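Local coordinates for protein prolyl-tRNA synthetase (Naegleria fowleri, PDB 6UYH) that probably attaches proline to its cognate tRNA in an ATP-dependent reaction, and here holds the inhibitor halofuginone together with the ATP analogue AMPPNP, at residues 117-122 with 165-170; 123-128 with 248-253. One frame throughout, in Å; residues are numbered along the deposited sequence.

Contact 1: residues 117-122 with 165-170; sequences RPTSET and FYWQEG. With HFG (7-bromo-6-chloro-3-{3-[(2R,3S)-3-hydroxypiperidin-2-yl]-2-oxopropyl}quinazolin-4(3H)-one), chain D; ANP (phosphoaminophosphonic acid-adenylate ester), chain C.
Ser120 and Glu169 join the two segments through a two-pronged grip on one carboxylate. Glu169 OE2 takes the backbone N-H of Ser120 on its syn lone pair, with N to OE2 at 3.0 Å and a bent N-H...O angle of 135°. Ser120 OG donates to Glu169 OE1 at 2.6 Å and comes from above the carboxylate plane. Ser120 OG stands beside its own backbone N (chi1 -61°), so that hydroxyl and N-H both face the one carboxylate. Beyond CG the Glu169 chain is extended (chi2 -178°), which carries the carboxylate across to Ser120. Both oxygens have further partners, Gln144 NE2 on OE1 and His171 NE2 on OE2, which fix the rotation of the buried group.

Glu169 CB lies over one face of the Trp167 indole. Thr119 OG1 meets the edge of that indole near its plane, 3.5 Å from Trp167 CH2. The same hydroxyl donates to the syn lone pair of Glu121 OE1 and accepts from the halofuginone piperidine nitrogen, N1' to OG1 being 2.9 Å. N1' also donates to Glu121 OE2 at 2.6 Å. The piperidine packs on Trp167, with HFG C5' 3.5 Å from CH2. One face of the Phe165 ring lies against the adenine of AMPPNP, with ANP C6 3.4 Å from Phe165 CD2.

The contact lines the active site, where the halofuginone and AMPPNP pockets meet. Ser120 holds the N-cap position of helix 121-131, but its hydroxyl makes no capping bond. Strand 164-174 runs between strands 140-149 and 261-272, antiparallel to both.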
# COMPACT_ATOMS: atom_id res chain seq x y z
N ARG A 117 -1.59 -15.43 4.45
CA ARG A 117 -0.93 -14.66 5.50
C ARG A 117 -1.88 -14.29 6.63
O ARG A 117 -2.78 -13.47 6.43
CB ARG A 117 -0.34 -13.38 4.88
CG ARG A 117 0.22 -12.36 5.86
CD ARG A 117 0.97 -11.27 5.09
NE ARG A 117 0.13 -10.65 4.06
CZ ARG A 117 0.58 -10.19 2.90
NH1 ARG A 117 1.86 -10.28 2.58
NH2 ARG A 117 -0.27 -9.64 2.05
N PRO A 118 -1.71 -14.86 7.84
CA PRO A 118 -2.48 -14.39 9.00
C PRO A 118 -1.67 -13.43 9.87
O PRO A 118 -2.18 -12.81 10.80
CB PRO A 118 -2.78 -15.68 9.75
CG PRO A 118 -1.55 -16.51 9.50
CD PRO A 118 -1.05 -16.15 8.11
N THR A 119 -0.37 -13.37 9.55
CA THR A 119 0.71 -12.62 10.18
C THR A 119 1.98 -13.20 9.55
O THR A 119 1.92 -14.30 8.99
CB THR A 119 0.71 -12.72 11.71
OG1 THR A 119 1.79 -11.92 12.22
CG2 THR A 119 0.90 -14.16 12.18
N SER A 120 3.12 -12.50 9.61
CA SER A 120 4.24 -12.88 8.75
C SER A 120 5.48 -13.42 9.48
O SER A 120 6.53 -13.56 8.83
CB SER A 120 4.64 -11.71 7.86
OG SER A 120 3.55 -11.36 7.04
N GLU A 121 5.39 -13.77 10.77
CA GLU A 121 6.56 -14.33 11.45
C GLU A 121 7.15 -15.52 10.69
O GLU A 121 8.37 -15.58 10.48
CB GLU A 121 6.19 -14.77 12.87
CG GLU A 121 6.10 -13.63 13.90
CD GLU A 121 4.76 -12.92 13.88
OE1 GLU A 121 3.88 -13.28 13.07
OE2 GLU A 121 4.59 -11.98 14.67
N THR A 122 6.31 -16.48 10.30
CA THR A 122 6.82 -17.70 9.66
C THR A 122 7.16 -17.48 8.20
O THR A 122 7.83 -18.33 7.59
CB THR A 122 5.82 -18.86 9.77
OG1 THR A 122 4.62 -18.55 9.04
CG2 THR A 122 5.49 -19.17 11.24
N PHE A 165 -8.24 -7.73 6.80
CA PHE A 165 -7.98 -6.39 7.32
C PHE A 165 -6.62 -5.93 6.82
O PHE A 165 -5.88 -6.69 6.20
CB PHE A 165 -8.09 -6.34 8.87
CG PHE A 165 -7.15 -7.25 9.63
CD1 PHE A 165 -5.96 -6.76 10.14
CD2 PHE A 165 -7.50 -8.57 9.90
CE1 PHE A 165 -5.11 -7.57 10.88
CE2 PHE A 165 -6.65 -9.39 10.65
CZ PHE A 165 -5.45 -8.88 11.13
N TYR A 166 -6.32 -4.67 7.07
CA TYR A 166 -5.08 -4.05 6.61
C TYR A 166 -4.30 -3.58 7.83
O TYR A 166 -4.89 -3.11 8.80
CB TYR A 166 -5.38 -2.88 5.65
CG TYR A 166 -6.32 -3.35 4.57
CD1 TYR A 166 -5.84 -4.04 3.47
CD2 TYR A 166 -7.70 -3.18 4.69
CE1 TYR A 166 -6.71 -4.52 2.49
CE2 TYR A 166 -8.58 -3.67 3.71
CZ TYR A 166 -8.07 -4.35 2.62
OH TYR A 166 -8.92 -4.83 1.63
N TRP A 167 -2.98 -3.74 7.79
CA TRP A 167 -2.17 -3.33 8.93
C TRP A 167 -0.79 -2.94 8.45
O TRP A 167 -0.48 -3.03 7.26
CB TRP A 167 -2.12 -4.42 10.01
CG TRP A 167 -1.25 -5.66 9.76
CD1 TRP A 167 -0.48 -5.95 8.66
CD2 TRP A 167 -1.10 -6.76 10.65
NE1 TRP A 167 0.15 -7.17 8.83
CE2 TRP A 167 -0.22 -7.68 10.05
CE3 TRP A 167 -1.63 -7.06 11.92
CZ2 TRP A 167 0.14 -8.89 10.66
CZ3 TRP A 167 -1.27 -8.25 12.53
CH2 TRP A 167 -0.40 -9.15 11.89
N GLN A 168 0.04 -2.49 9.38
CA GLN A 168 1.49 -2.61 9.24
C GLN A 168 1.93 -3.62 10.27
O GLN A 168 1.36 -3.68 11.37
CB GLN A 168 2.24 -1.29 9.44
CG GLN A 168 1.99 -0.57 10.79
CD GLN A 168 2.73 -1.16 12.01
OE1 GLN A 168 2.23 -1.06 13.14
NE2 GLN A 168 3.92 -1.74 11.80
N GLU A 169 2.93 -4.43 9.92
CA GLU A 169 3.62 -5.27 10.89
C GLU A 169 5.11 -4.99 10.79
O GLU A 169 5.70 -5.02 9.70
CB GLU A 169 3.31 -6.78 10.68
CG GLU A 169 3.61 -7.29 9.27
CD GLU A 169 3.25 -8.75 9.09
OE1 GLU A 169 2.67 -9.09 8.03
OE2 GLU A 169 3.55 -9.56 9.99
N GLY A 170 5.71 -4.69 11.94
CA GLY A 170 7.14 -4.44 12.03
C GLY A 170 7.79 -5.62 12.74
O GLY A 170 7.21 -6.18 13.67
O4' HFG D . -0.05 -11.90 14.80
C21 HFG D . 0.25 -12.11 15.95
C3' HFG D . 1.51 -11.53 16.57
C2' HFG D . 2.03 -10.24 15.93
N1' HFG D . 2.51 -10.44 14.55
C6' HFG D . 3.15 -9.24 14.01
C5' HFG D . 2.21 -8.06 13.99
C4' HFG D . 1.61 -7.83 15.39
C39 HFG D . 1.01 -9.11 15.94
O7' HFG D . 0.54 -8.88 17.27
C1' HFG D . -0.62 -12.99 16.86
N3 HFG D . -1.46 -13.90 16.08
C4 HFG D . -0.84 -14.93 15.40
O11 HFG D . 0.36 -15.11 15.47
C10 HFG D . -1.76 -15.72 14.57
C5 HFG D . -1.28 -16.81 13.83
C2 HFG D . -2.81 -13.67 15.99
N1 HFG D . -3.64 -14.33 15.26
C9 HFG D . -3.11 -15.38 14.51
C8 HFG D . -3.97 -16.08 13.67
C7 HFG D . -3.47 -17.14 12.92
BR1 HFG D . -4.64 -18.00 11.71
C6 HFG D . -2.15 -17.52 13.03
CL1 HFG D . -1.55 -18.92 12.20
PG ANP C . -7.89 -9.79 19.04
O1G ANP C . -8.32 -10.24 20.36
O2G ANP C . -8.29 -10.91 17.98
O3G ANP C . -8.64 -8.43 18.77
PB ANP C . -5.06 -10.38 18.26
O1B ANP C . -4.17 -10.98 19.25
O2B ANP C . -5.65 -11.50 17.35
N3B ANP C . -6.28 -9.52 18.95
PA ANP C . -2.82 -9.29 16.79
O1A ANP C . -1.81 -9.11 17.85
O2A ANP C . -2.57 -10.54 16.02
O3A ANP C . -4.30 -9.37 17.37
O5' ANP C . -2.94 -8.08 15.73
C5' ANP C . -2.34 -6.77 15.82
C4' ANP C . -3.47 -5.77 15.92
O4' ANP C . -4.35 -5.91 14.79
C3' ANP C . -4.36 -6.00 17.13
O3' ANP C . -3.82 -5.35 18.28
C2' ANP C . -5.69 -5.37 16.70
O2' ANP C . -5.73 -3.99 17.04
C1' ANP C . -5.68 -5.60 15.17
N9 ANP C . -6.55 -6.69 14.74
C8 ANP C . -6.52 -7.99 15.15
N7 ANP C . -7.42 -8.76 14.58
C5 ANP C . -8.10 -7.89 13.74
C6 ANP C . -9.18 -8.08 12.86
N6 ANP C . -9.76 -9.27 12.63
N1 ANP C . -9.64 -7.00 12.19
C2 ANP C . -9.04 -5.82 12.38
N3 ANP C . -8.00 -5.53 13.17
C4 ANP C . -7.58 -6.61 13.83

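Contact 2: residues 123-128 with 248-253; sequences IMYPSY and KMFKIQ
Helix 121-131 of the class II synthetase core packs here against the C-terminal end of helix 245-250 and the turn that follows it. The contact is apolar, with no hydrogen bond between the two segments. Tyr125 and Phe250 form an offset edge-to-face pair, the edge of Tyr125 toward the face of Phe250, with ring planes at 82° and centroids 5.9 Å apart. Tyr125 CB also sits over the Phe250 face, 3.9 Å from the ring centroid, in a CH-pi contact. Tyr125 CG stands anti to its carbonyl carbon (chi1 -68°), which leaves CB over Phe250 and sends the ring on toward His171, where Tyr125 OH bonds to ND1.

Pro126 meets the same phenyl ring obliquely, its CD 3.8 Å from Phe250 CD2. The helix is kinked at this proline, which has no N-H to give, and Ser127 N makes only a weak bond, to Met124 O. Tyr128 N also bonds to Met124 O, which restores the helical pattern. The Tyr128 hydroxyl bonds to His171 O, so both tyrosines end on one histidine.

The positive phi of Lys251 breaks the helical path and turns the chain so that Ile252 points back toward helix 121-131. The Ile252 backbone bonds to Ala264 of strand 261-272. The tip of Ile252 rests against two residues about one helical turn apart: CD1 is 4.0 Å from Tyr125 CB and 3.9 Å from Tyr128 CB.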
# COMPACT_ATOMS: atom_id res chain seq x y z
N ILE A 123 6.72 -16.35 7.63
CA ILE A 123 7.05 -15.97 6.26
C ILE A 123 8.40 -15.25 6.20
O ILE A 123 9.15 -15.41 5.24
CB ILE A 123 5.92 -15.07 5.70
CG1 ILE A 123 4.60 -15.84 5.68
CG2 ILE A 123 6.28 -14.51 4.30
CD1 ILE A 123 3.40 -14.99 5.24
N MET A 124 8.73 -14.48 7.23
CA MET A 124 9.90 -13.62 7.24
C MET A 124 11.11 -14.20 7.95
O MET A 124 12.24 -13.93 7.53
CB MET A 124 9.55 -12.28 7.89
CG MET A 124 8.52 -11.50 7.11
SD MET A 124 7.96 -10.04 8.01
CE MET A 124 9.43 -9.03 7.94
N TYR A 125 10.92 -15.00 8.99
CA TYR A 125 12.06 -15.30 9.84
C TYR A 125 13.04 -16.30 9.22
O TYR A 125 14.23 -16.25 9.57
CB TYR A 125 11.59 -15.77 11.23
CG TYR A 125 10.92 -14.65 12.02
CD1 TYR A 125 10.96 -13.33 11.57
CD2 TYR A 125 10.23 -14.91 13.20
CE1 TYR A 125 10.35 -12.31 12.27
CE2 TYR A 125 9.60 -13.89 13.92
CZ TYR A 125 9.66 -12.60 13.45
OH TYR A 125 9.05 -11.57 14.15
N PRO A 126 12.65 -17.17 8.27
CA PRO A 126 13.70 -17.91 7.55
C PRO A 126 14.65 -16.99 6.79
O PRO A 126 15.85 -17.27 6.73
CB PRO A 126 12.89 -18.83 6.62
CG PRO A 126 11.63 -19.07 7.38
CD PRO A 126 11.31 -17.73 7.99
N SER A 127 14.14 -15.88 6.23
CA SER A 127 15.02 -14.90 5.59
C SER A 127 15.90 -14.20 6.61
O SER A 127 17.07 -13.91 6.34
CB SER A 127 14.18 -13.87 4.83
OG SER A 127 13.54 -14.48 3.73
N TYR A 128 15.34 -13.88 7.79
CA TYR A 128 16.14 -13.25 8.83
C TYR A 128 17.32 -14.14 9.22
O TYR A 128 18.42 -13.64 9.46
CB TYR A 128 15.26 -12.96 10.06
CG TYR A 128 14.46 -11.67 9.99
CD1 TYR A 128 13.79 -11.30 8.84
CD2 TYR A 128 14.35 -10.85 11.11
CE1 TYR A 128 13.06 -10.13 8.78
CE2 TYR A 128 13.62 -9.67 11.06
CZ TYR A 128 12.98 -9.32 9.89
OH TYR A 128 12.24 -8.15 9.83
N LYS A 248 15.51 -18.89 18.36
CA LYS A 248 15.84 -20.30 18.57
C LYS A 248 15.05 -21.18 17.61
O LYS A 248 15.59 -22.15 17.06
CB LYS A 248 15.58 -20.69 20.02
CG LYS A 248 16.60 -20.12 20.99
CD LYS A 248 16.17 -20.35 22.44
CE LYS A 248 17.09 -19.62 23.40
NZ LYS A 248 16.62 -19.73 24.82
N MET A 249 13.79 -20.84 17.38
CA MET A 249 12.94 -21.58 16.45
C MET A 249 13.51 -21.57 15.03
O MET A 249 13.51 -22.60 14.35
CB MET A 249 11.53 -20.97 16.45
CG MET A 249 10.37 -21.94 16.56
SD MET A 249 8.78 -21.06 16.70
CE MET A 249 8.91 -20.32 18.33
N PHE A 250 13.99 -20.42 14.57
CA PHE A 250 14.41 -20.27 13.18
C PHE A 250 15.92 -20.20 13.01
O PHE A 250 16.38 -19.95 11.90
CB PHE A 250 13.73 -19.04 12.56
CG PHE A 250 12.27 -19.23 12.34
CD1 PHE A 250 11.36 -18.91 13.34
CD2 PHE A 250 11.80 -19.79 11.17
CE1 PHE A 250 10.01 -19.11 13.15
CE2 PHE A 250 10.45 -19.99 10.98
CZ PHE A 250 9.55 -19.65 11.98
N LYS A 251 16.69 -20.42 14.07
CA LYS A 251 18.15 -20.37 14.01
C LYS A 251 18.64 -19.02 13.49
O LYS A 251 19.42 -18.93 12.54
CB LYS A 251 18.71 -21.52 13.17
N ILE A 252 18.16 -17.95 14.12
CA ILE A 252 18.60 -16.59 13.80
C ILE A 252 19.75 -16.29 14.76
O ILE A 252 19.55 -15.82 15.88
CB ILE A 252 17.47 -15.57 13.90
CG1 ILE A 252 16.27 -16.01 13.05
CG2 ILE A 252 17.96 -14.21 13.44
CD1 ILE A 252 15.01 -15.15 13.27
N GLN A 253 20.97 -16.54 14.29
CA GLN A 253 22.17 -16.47 15.11
C GLN A 253 23.16 -15.50 14.49
O GLN A 253 23.13 -15.24 13.28
CB GLN A 253 22.83 -17.85 15.25
CG GLN A 253 21.97 -18.91 15.91
CD GLN A 253 22.56 -20.29 15.75
OE1 GLN A 253 22.77 -20.76 14.64
NE2 GLN A 253 22.85 -20.94 16.87

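How the contacts relate
The two contacts share helix 121-131. Contact 1 uses its start and the loop before it, and contact 2 the turns that follow. Their centres are about 16 Å apart. They touch directly: Thr122 CA packs on Phe250 CZ at 4.1 Å. Along the chain the order is 117-122, 123-128, 165-170, 248-253, so the segments alternate. All four belong to the class II synthetase core. His171, just after 165-170, is a neighbour of both contacts. The helix therefore has its ligand-binding end at the active site and its next turns against helix 245-250. Both touch the second subunit, contact 1 through Arg117 and Tyr166, contact 2 through Ile123 and Ser127.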